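Local atomic coordinates of 2-phospho-L-lactate guanylyltransferase (Methanosarcina mazei, PDB entry 2I5E), a protein that probably catalyses the guanylylation of (2S)-2-phospholactate with GTP, a step in the biosynthesis of the hydride carrier coenzyme F420. Residues S41-A46 with E104-I109; E73-E78 with K140-S145; D177-L182 with G204-V209. All coordinates share one frame; numbering follows the deposited sequence.

In the fold
The three contacts are well separated parts of one nucleotidyltransferase-like fold. Interactions 1 and 2 lie on opposite sides of the chain's centre, with their own centres about 24 Å apart, and their segments alternate along the sequence. Interaction 1 packs helix 25-45 against helix 103-109 beside the mixed sheet, whereas interaction 2 joins the start of helix 76-86 to the loop before helix 145-154. Interaction 3 comes later in the chain and farther out, its centre about 26 Å from that of interaction 1 and 29 Å from that of interaction 2; it sets helix 175-184 on the C-terminal hairpin. Interactions 2 and 3 both touch the second subunit, linking these regions to the homodimer.

Interaction 1 (S41-A46 with E104-I109); sequences SSLKGA and EHIKEI
Ala46 and Lys107 bring the backbones closest together, their CA atoms 5.8 Å apart, near the C-terminal end of helix 25-45 and beside helix 103-109. The contact is apolar, and Ile106 carries most of it. Its CB bond is directed at the other segment, and its branches meet Ala46 and Leu43. Ala46 CB lies against Ile106 CG1, modelled at 3.2 Å. The same methyl rests on the root of the Lys107 chain, with CG 4.0 Å from Ala46 CB. Leu43 leaves its backbone pointing away from the partner helix, yet its CD2 comes back to the Ile106 branches, 4.1 Å from Ile106 CG2. As modelled, the two side chains cross at about a right angle, but the approach of CD2 to Ile106 CD1 is too short to be real, and with both Ile106 torsions away from staggered values the placement of CG1 as well as CD1 is uncertain. Ser42 adds a looser contact, CB 4.3 Å from Ile106 CG2, while its OG is hydrogen-bonded to Leu101 O. Beneath the pair runs strand 91-94: Leu43 packs on Leu92 and Val94, Ile106 on Leu92 and also on Ile48, joining both helices to the central sheet.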
loop_
_atom_site.group_PDB
_atom_site.type_symbol
_atom_site.label_atom_id
_atom_site.label_comp_id
_atom_site.label_asym_id
_atom_site.label_seq_id
_atom_site.Cartn_x
_atom_site.Cartn_y
_atom_site.Cartn_z
ATOM N N SER A 41 -10.935 18.743 -1.939
ATOM C CA SER A 41 -12.288 18.192 -2.163
ATOM C C SER A 41 -12.611 16.959 -1.285
ATOM O O SER A 41 -13.763 16.786 -0.793
ATOM C CB SER A 41 -12.461 17.858 -3.624
ATOM O OG SER A 41 -13.795 17.343 -3.765
ATOM N N SER A 42 -11.624 16.078 -1.031
ATOM C CA SER A 42 -11.966 14.992 -0.085
ATOM C C SER A 42 -12.221 15.426 1.336
ATOM O O SER A 42 -13.077 14.832 2.037
ATOM C CB SER A 42 -10.991 13.845 -0.108
ATOM O OG SER A 42 -11.138 13.186 -1.301
ATOM N N LEU A 43 -11.489 16.432 1.786
ATOM C CA LEU A 43 -11.670 16.958 3.129
ATOM C C LEU A 43 -13.060 17.593 3.239
ATOM O O LEU A 43 -13.727 17.452 4.265
ATOM C CB LEU A 43 -10.567 17.972 3.513
ATOM C CG LEU A 43 -9.165 17.361 3.528
ATOM C CD1 LEU A 43 -7.993 18.413 3.557
ATOM C CD2 LEU A 43 -9.012 16.345 4.661
ATOM N N LYS A 44 -13.471 18.293 2.178
ATOM C CA LYS A 44 -14.735 18.972 2.244
ATOM C C LYS A 44 -15.806 17.867 2.180
ATOM O O LYS A 44 -16.700 17.826 3.023
ATOM C CB LYS A 44 -14.816 20.057 1.152
ATOM C CG LYS A 44 -14.059 21.325 1.504
ATOM C CD LYS A 44 -14.573 21.911 2.881
ATOM C CE LYS A 44 -14.712 23.441 2.979
ATOM N NZ LYS A 44 -14.613 24.242 1.650
ATOM N N GLY A 45 -15.591 16.877 1.313
ATOM C CA GLY A 45 -16.511 15.759 1.136
ATOM C C GLY A 45 -16.722 15.033 2.426
ATOM O O GLY A 45 -17.711 14.358 2.603
ATOM N N ALA A 46 -15.800 15.188 3.364
ATOM C CA ALA A 46 -15.927 14.511 4.672
ATOM C C ALA A 46 -16.544 15.430 5.701
ATOM O O ALA A 46 -16.595 15.071 6.863
ATOM C CB ALA A 46 -14.580 14.004 5.154
ATOM N N GLU A 104 -14.367 8.811 2.620
ATOM C CA GLU A 104 -14.573 7.692 3.531
ATOM C C GLU A 104 -13.311 7.432 4.295
ATOM O O GLU A 104 -13.378 7.136 5.495
ATOM C CB GLU A 104 -15.087 6.426 2.816
ATOM C CG GLU A 104 -15.600 5.283 3.816
ATOM C CD GLU A 104 -16.133 3.918 3.124
ATOM O OE1 GLU A 104 -17.190 3.340 3.581
ATOM O OE2 GLU A 104 -15.519 3.415 2.138
ATOM N N HIS A 105 -12.120 7.531 3.628
ATOM C CA HIS A 105 -10.836 7.338 4.417
ATOM C C HIS A 105 -10.779 8.467 5.410
ATOM O O HIS A 105 -10.516 8.230 6.546
ATOM C CB HIS A 105 -9.612 7.466 3.543
ATOM C CG HIS A 105 -9.554 6.469 2.461
ATOM N ND1 HIS A 105 -9.710 5.113 2.700
ATOM C CD2 HIS A 105 -9.374 6.592 1.138
ATOM C CE1 HIS A 105 -9.555 4.436 1.573
ATOM N NE2 HIS A 105 -9.412 5.324 0.604
ATOM N N ILE A 106 -11.000 9.729 5.000
ATOM C CA ILE A 106 -10.834 10.796 5.996
ATOM C C ILE A 106 -11.874 10.685 7.222
ATOM O O ILE A 106 -11.532 10.881 8.417
ATOM C CB ILE A 106 -10.549 12.287 5.392
ATOM C CG1 ILE A 106 -11.496 13.307 5.874
ATOM C CG2 ILE A 106 -10.107 12.467 3.871
ATOM C CD1 ILE A 106 -10.728 14.376 6.378
ATOM N N LYS A 107 -13.117 10.289 6.901
ATOM C CA LYS A 107 -14.135 10.028 7.969
ATOM C C LYS A 107 -13.575 9.019 8.928
ATOM O O LYS A 107 -13.576 9.295 10.108
ATOM C CB LYS A 107 -15.514 9.552 7.379
ATOM C CG LYS A 107 -16.293 10.704 6.665
ATOM C CD LYS A 107 -17.401 10.277 5.655
ATOM C CE LYS A 107 -18.470 9.272 6.184
ATOM N NZ LYS A 107 -19.978 9.531 5.653
ATOM N N GLU A 108 -13.035 7.889 8.432
ATOM C CA GLU A 108 -12.509 6.843 9.351
ATOM C C GLU A 108 -11.286 7.246 10.097
ATOM O O GLU A 108 -11.146 6.943 11.291
ATOM C CB GLU A 108 -12.267 5.463 8.699
ATOM C CG GLU A 108 -13.391 4.985 7.818
ATOM C CD GLU A 108 -13.195 3.555 7.257
ATOM O OE1 GLU A 108 -14.164 3.015 6.685
ATOM O OE2 GLU A 108 -12.085 2.992 7.328
ATOM N N ILE A 109 -10.359 7.923 9.422
ATOM C CA ILE A 109 -9.164 8.387 10.147
ATOM C C ILE A 109 -9.492 9.298 11.338
ATOM O O ILE A 109 -8.989 9.111 12.483
ATOM C CB ILE A 109 -8.168 9.037 9.232
ATOM C CG1 ILE A 109 -7.582 8.020 8.286
ATOM C CG2 ILE A 109 -6.923 9.679 10.061
ATOM C CD1 ILE A 109 -7.131 8.710 6.856
#

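Interaction 2 (E73-E78 with K140-S145); sequences EKDLNE and KYYGSS
Asn77 binds the backbone of Tyr141 through both ends of its amide. Tyr141 N donates to Asn77 OD1 at 2.8 Å, with the donor tilted 26° from the carbonyl plane. In return Asn77 ND2 donates to Tyr141 O at 3.0 Å in a nearly straight bond (172°), the acceptor lying in the amide plane. OD1 also sits at the edge of the Tyr141 ring, amide and ring being nearly coplanar. An alanine here would probably leave Tyr141 N and O without these partners, loosening the loop's hold on the helix start. The apolar part belongs to Leu76. Its CD2 reaches Tyr141 CB at 3.6 Å and Tyr142 CZ at 3.8 Å. One water links Leu76 and Tyr142, accepting from Leu76 N and bonding Tyr142 OH. Asp75 is the N-cap of helix 76-86: OD2 takes Glu78 N at 3.0 Å, from above the carboxylate plane, and OD1 takes Asn77 N weakly. Beyond the contact, the Tyr141 ring meets His149 edge-to-face, and backbone bonds from Gly143 reach the second subunit. The chemistry thus combines directional bonds, the paired amide bonds and a bridging water, with an apolar contact of Leu76 on both tyrosines, joining an irregular loop to a capped helix start.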
loop_
_atom_site.group_PDB
_atom_site.type_symbol
_atom_site.label_atom_id
_atom_site.label_comp_id
_atom_site.label_asym_id
_atom_site.label_seq_id
_atom_site.Cartn_x
_atom_site.Cartn_y
_atom_site.Cartn_z
ATOM N N GLU A 73 6.963 30.722 5.884
ATOM C CA GLU A 73 8.222 30.406 5.231
ATOM C C GLU A 73 9.143 29.433 5.994
ATOM O O GLU A 73 10.136 29.061 5.444
ATOM C CB GLU A 73 8.968 31.683 4.963
ATOM C CG GLU A 73 8.019 32.825 4.504
ATOM C CD GLU A 73 8.784 34.141 4.414
ATOM O OE1 GLU A 73 8.276 35.145 4.995
ATOM O OE2 GLU A 73 9.898 34.129 3.799
ATOM N N LYS A 74 8.853 29.023 7.224
ATOM C CA LYS A 74 9.801 28.061 7.906
ATOM C C LYS A 74 9.724 26.632 7.327
ATOM O O LYS A 74 8.759 26.308 6.617
ATOM C CB LYS A 74 9.600 27.966 9.430
ATOM C CG LYS A 74 8.886 29.097 10.157
ATOM C CD LYS A 74 9.827 30.043 10.965
ATOM C CE LYS A 74 10.976 30.627 10.077
ATOM N NZ LYS A 74 12.064 31.236 10.919
ATOM N N ASP A 75 10.729 25.803 7.660
ATOM C CA ASP A 75 10.866 24.365 7.285
ATOM C C ASP A 75 9.611 23.640 7.739
ATOM O O ASP A 75 9.050 24.042 8.725
ATOM C CB ASP A 75 12.167 23.715 7.959
ATOM C CG ASP A 75 11.843 22.518 9.025
ATOM O OD1 ASP A 75 11.779 21.256 8.644
ATOM O OD2 ASP A 75 11.676 22.821 10.241
ATOM N N LEU A 76 9.224 22.579 7.034
ATOM C CA LEU A 76 7.978 21.839 7.240
ATOM C C LEU A 76 7.617 21.561 8.684
ATOM O O LEU A 76 6.499 21.846 9.156
ATOM C CB LEU A 76 8.049 20.485 6.455
ATOM C CG LEU A 76 6.828 19.541 6.619
ATOM C CD1 LEU A 76 5.608 20.253 6.105
ATOM C CD2 LEU A 76 6.990 18.221 5.869
ATOM N N ASN A 77 8.556 20.960 9.397
ATOM C CA ASN A 77 8.302 20.583 10.745
ATOM C C ASN A 77 8.182 21.775 11.636
ATOM O O ASN A 77 7.390 21.778 12.511
ATOM C CB ASN A 77 9.380 19.619 11.254
ATOM C CG ASN A 77 9.295 18.297 10.538
ATOM O OD1 ASN A 77 8.173 17.793 10.278
ATOM N ND2 ASN A 77 10.457 17.758 10.145
ATOM N N GLU A 78 8.929 22.813 11.358
ATOM C CA GLU A 78 8.789 24.002 12.193
ATOM C C GLU A 78 7.423 24.649 12.026
ATOM O O GLU A 78 6.747 24.914 13.016
ATOM C CB GLU A 78 9.876 25.003 11.858
ATOM C CG GLU A 78 10.342 25.706 13.073
ATOM C CD GLU A 78 11.819 26.063 12.964
ATOM O OE1 GLU A 78 12.147 26.901 12.077
ATOM O OE2 GLU A 78 12.638 25.465 13.751
ATOM N N LYS A 140 7.575 15.163 13.161
ATOM C CA LYS A 140 8.872 15.107 12.534
ATOM C C LYS A 140 8.753 14.322 11.243
ATOM O O LYS A 140 9.049 13.104 11.220
ATOM C CB LYS A 140 9.891 14.435 13.448
ATOM C CG LYS A 140 11.364 14.694 12.962
ATOM C CD LYS A 140 12.308 14.031 13.966
ATOM C CE LYS A 140 13.790 14.204 13.591
ATOM N NZ LYS A 140 14.179 13.288 12.399
ATOM N N TYR A 141 8.311 15.015 10.182
ATOM C CA TYR A 141 8.192 14.436 8.841
ATOM C C TYR A 141 9.597 14.411 8.275
ATOM O O TYR A 141 10.478 15.067 8.812
ATOM C CB TYR A 141 7.288 15.306 7.912
ATOM C CG TYR A 141 5.853 15.174 8.271
ATOM C CD1 TYR A 141 5.305 15.926 9.319
ATOM C CD2 TYR A 141 5.061 14.254 7.627
ATOM C CE1 TYR A 141 4.019 15.741 9.736
ATOM C CE2 TYR A 141 3.734 14.097 7.973
ATOM C CZ TYR A 141 3.222 14.838 9.037
ATOM O OH TYR A 141 1.933 14.665 9.441
ATOM N N TYR A 142 9.759 13.669 7.184
ATOM C CA TYR A 142 11.081 13.313 6.541
ATOM C C TYR A 142 11.728 12.137 7.215
ATOM O O TYR A 142 11.491 11.888 8.424
ATOM C CB TYR A 142 12.123 14.460 6.436
ATOM C CG TYR A 142 11.618 15.677 5.760
ATOM C CD1 TYR A 142 11.090 15.615 4.472
ATOM C CD2 TYR A 142 11.632 16.916 6.428
ATOM C CE1 TYR A 142 10.565 16.754 3.844
ATOM C CE2 TYR A 142 11.125 18.066 5.807
ATOM C CZ TYR A 142 10.576 17.968 4.536
ATOM O OH TYR A 142 10.100 19.113 3.958
ATOM N N GLY A 143 12.591 11.446 6.461
ATOM C CA GLY A 143 13.282 10.291 7.013
ATOM C C GLY A 143 12.285 9.276 7.390
ATOM O O GLY A 143 11.255 9.048 6.737
ATOM N N SER A 144 12.593 8.613 8.464
ATOM C CA SER A 144 11.769 7.577 8.905
ATOM C C SER A 144 10.571 8.028 9.761
ATOM O O SER A 144 10.428 7.606 10.860
ATOM C CB SER A 144 12.620 6.623 9.663
ATOM O OG SER A 144 11.843 5.491 9.889
ATOM N N SER A 145 9.631 8.785 9.190
ATOM C CA SER A 145 8.704 9.579 10.025
ATOM C C SER A 145 7.596 8.731 10.578
ATOM O O SER A 145 7.039 9.062 11.595
ATOM C CB SER A 145 8.123 10.761 9.244
ATOM O OG SER A 145 7.452 10.373 8.021
HETATM O O HOH W 1 10.876 21.575 4.935
#

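Interaction 3 (D177-L182 with G204-V209); sequences DLVELL and GRVGLV
Leu208 reaches across to three residues of helix 177-182, namely Leu178, Val179 and Leu182, and all the direct contacts between the segments are apolar. Strand 206-209 passes the helix nearly at a right angle, 99° between their directions, with the axes 8.1 Å apart at closest approach. The backbones come nearest at Val179 and Leu208. CG of Leu208 is anti to the backbone N (chi1 -173°), which carries it out toward the helix; beyond it the two methyls divide between leucines one helical turn apart. Leu208 CD2 meets Leu178 CD1 at 4.0 Å, while Leu208 CD1 meets Leu182 CD1 at 3.9 Å. The same CD1 also lies 4.2 Å from Leu178 CB. Leu182 and Leu208 cross at about a right angle, whereas Val179 slides past Leu208 in the opposite direction, its CG2 4.1 Å from Leu208 CB. The other branch of Val179 serves Val206: their CG1 atoms touch at 3.8 Å. Val206 and Leu208 thus present one side of the strand to the helix, two residues apart as strand alternation requires.

Polar links lie around this patch. Gly207 and Val209 are tied by backbone hydrogen bonds to Glu200 and Arg198, forming the antiparallel hairpin with strand 197-201. Arg205 makes a salt bridge to Asp173 of the second subunit, and Glu180 accepts from the backbone N of Gly123 of that subunit. Leu178 and Leu182 also rest on Ile193 of helix 188-194, and Leu208 on Phe197, so the patch continues into a small hydrophobic core.

With contacts at ordinary van der Waals distances and made by branched aliphatic groups alone, the hairpin is probably held on helix 175-184 mainly by shape fit and the burial of apolar surface, while directional bonds are found around it, in the hairpin and at the dimer interface among other places.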
loop_
_atom_site.group_PDB
_atom_site.type_symbol
_atom_site.label_atom_id
_atom_site.label_comp_id
_atom_site.label_asym_id
_atom_site.label_seq_id
_atom_site.Cartn_x
_atom_site.Cartn_y
_atom_site.Cartn_z
ATOM N N ASP A 177 4.922 5.408 -9.026
ATOM C CA ASP A 177 3.676 5.779 -8.322
ATOM C C ASP A 177 2.571 6.210 -9.299
ATOM O O ASP A 177 1.393 6.156 -8.991
ATOM C CB ASP A 177 3.945 6.928 -7.361
ATOM C CG ASP A 177 4.939 6.531 -6.239
ATOM O OD1 ASP A 177 5.129 5.306 -6.001
ATOM O OD2 ASP A 177 5.481 7.435 -5.547
ATOM N N LEU A 178 2.953 6.656 -10.473
ATOM C CA LEU A 178 1.960 7.073 -11.503
ATOM C C LEU A 178 1.236 5.857 -12.127
ATOM O O LEU A 178 0.104 5.961 -12.632
ATOM C CB LEU A 178 2.716 7.834 -12.596
ATOM C CG LEU A 178 3.456 9.141 -12.271
ATOM C CD1 LEU A 178 4.156 9.808 -13.557
ATOM C CD2 LEU A 178 2.514 10.050 -11.597
ATOM N N VAL A 179 1.950 4.724 -12.165
ATOM C CA VAL A 179 1.352 3.415 -12.413
ATOM C C VAL A 179 0.166 3.184 -11.472
ATOM O O VAL A 179 -0.907 2.814 -11.968
ATOM C CB VAL A 179 2.374 2.280 -12.294
ATOM C CG1 VAL A 179 1.757 0.934 -12.777
ATOM C CG2 VAL A 179 3.543 2.611 -13.252
ATOM N N GLU A 180 0.305 3.437 -10.161
ATOM C CA GLU A 180 -0.742 3.126 -9.216
ATOM C C GLU A 180 -1.886 4.084 -9.468
ATOM O O GLU A 180 -3.005 3.757 -9.288
ATOM C CB GLU A 180 -0.299 3.316 -7.732
ATOM C CG GLU A 180 0.918 2.521 -7.282
ATOM C CD GLU A 180 0.652 1.014 -7.365
ATOM O OE1 GLU A 180 -0.508 0.554 -7.358
ATOM O OE2 GLU A 180 1.590 0.252 -7.528
ATOM N N LEU A 181 -1.570 5.334 -9.745
ATOM C CA LEU A 181 -2.592 6.325 -10.050
ATOM C C LEU A 181 -3.452 5.919 -11.318
ATOM O O LEU A 181 -4.687 6.035 -11.327
ATOM C CB LEU A 181 -1.913 7.677 -10.286
ATOM C CG LEU A 181 -2.883 8.862 -10.440
ATOM C CD1 LEU A 181 -4.053 8.856 -9.350
ATOM C CD2 LEU A 181 -2.068 10.136 -10.401
ATOM N N LEU A 182 -2.747 5.532 -12.377
ATOM C CA LEU A 182 -3.423 5.033 -13.567
ATOM C C LEU A 182 -4.285 3.768 -13.256
ATOM O O LEU A 182 -5.478 3.681 -13.635
ATOM C CB LEU A 182 -2.442 4.846 -14.718
ATOM C CG LEU A 182 -1.976 6.133 -15.407
ATOM C CD1 LEU A 182 -1.014 5.797 -16.626
ATOM C CD2 LEU A 182 -2.982 7.262 -15.710
ATOM N N GLY A 204 6.072 -9.643 -18.029
ATOM C CA GLY A 204 4.941 -9.973 -17.225
ATOM C C GLY A 204 4.771 -8.878 -16.176
ATOM O O GLY A 204 4.120 -9.103 -15.144
ATOM N N ARG A 205 5.305 -7.680 -16.443
ATOM C CA ARG A 205 4.988 -6.553 -15.542
ATOM C C ARG A 205 4.484 -5.264 -16.216
ATOM O O ARG A 205 4.748 -5.055 -17.372
ATOM C CB ARG A 205 6.042 -6.375 -14.401
ATOM C CG ARG A 205 7.468 -6.371 -14.821
ATOM C CD ARG A 205 8.419 -7.140 -13.793
ATOM N NE ARG A 205 8.032 -7.077 -12.370
ATOM C CZ ARG A 205 8.134 -8.088 -11.461
ATOM N NH1 ARG A 205 8.582 -9.332 -11.748
ATOM N NH2 ARG A 205 7.751 -7.867 -10.219
ATOM N N VAL A 206 3.733 -4.437 -15.481
ATOM C CA VAL A 206 3.159 -3.156 -15.931
ATOM C C VAL A 206 4.206 -2.036 -15.856
ATOM O O VAL A 206 4.905 -1.898 -14.842
ATOM C CB VAL A 206 1.966 -2.727 -15.081
ATOM C CG1 VAL A 206 1.244 -1.495 -15.703
ATOM C CG2 VAL A 206 0.974 -3.800 -14.944
ATOM N N GLY A 207 4.305 -1.215 -16.897
ATOM C CA GLY A 207 5.261 -0.102 -16.916
ATOM C C GLY A 207 4.556 1.081 -17.489
ATOM O O GLY A 207 3.631 0.908 -18.288
ATOM N N LEU A 208 5.020 2.262 -17.141
ATOM C CA LEU A 208 4.543 3.514 -17.679
ATOM C C LEU A 208 5.310 3.938 -18.931
ATOM O O LEU A 208 6.504 4.040 -18.912
ATOM C CB LEU A 208 4.720 4.562 -16.611
ATOM C CG LEU A 208 4.181 5.938 -16.817
ATOM C CD1 LEU A 208 2.844 5.949 -16.310
ATOM C CD2 LEU A 208 5.006 6.872 -16.081
ATOM N N VAL A 209 4.620 4.199 -20.014
ATOM C CA VAL A 209 5.295 4.546 -21.241
ATOM C C VAL A 209 4.542 5.716 -21.774
ATOM O O VAL A 209 3.366 5.821 -21.493
ATOM C CB VAL A 209 5.453 3.366 -22.226
ATOM C CG1 VAL A 209 6.428 2.377 -21.566
ATOM C CG2 VAL A 209 4.136 2.655 -22.526
#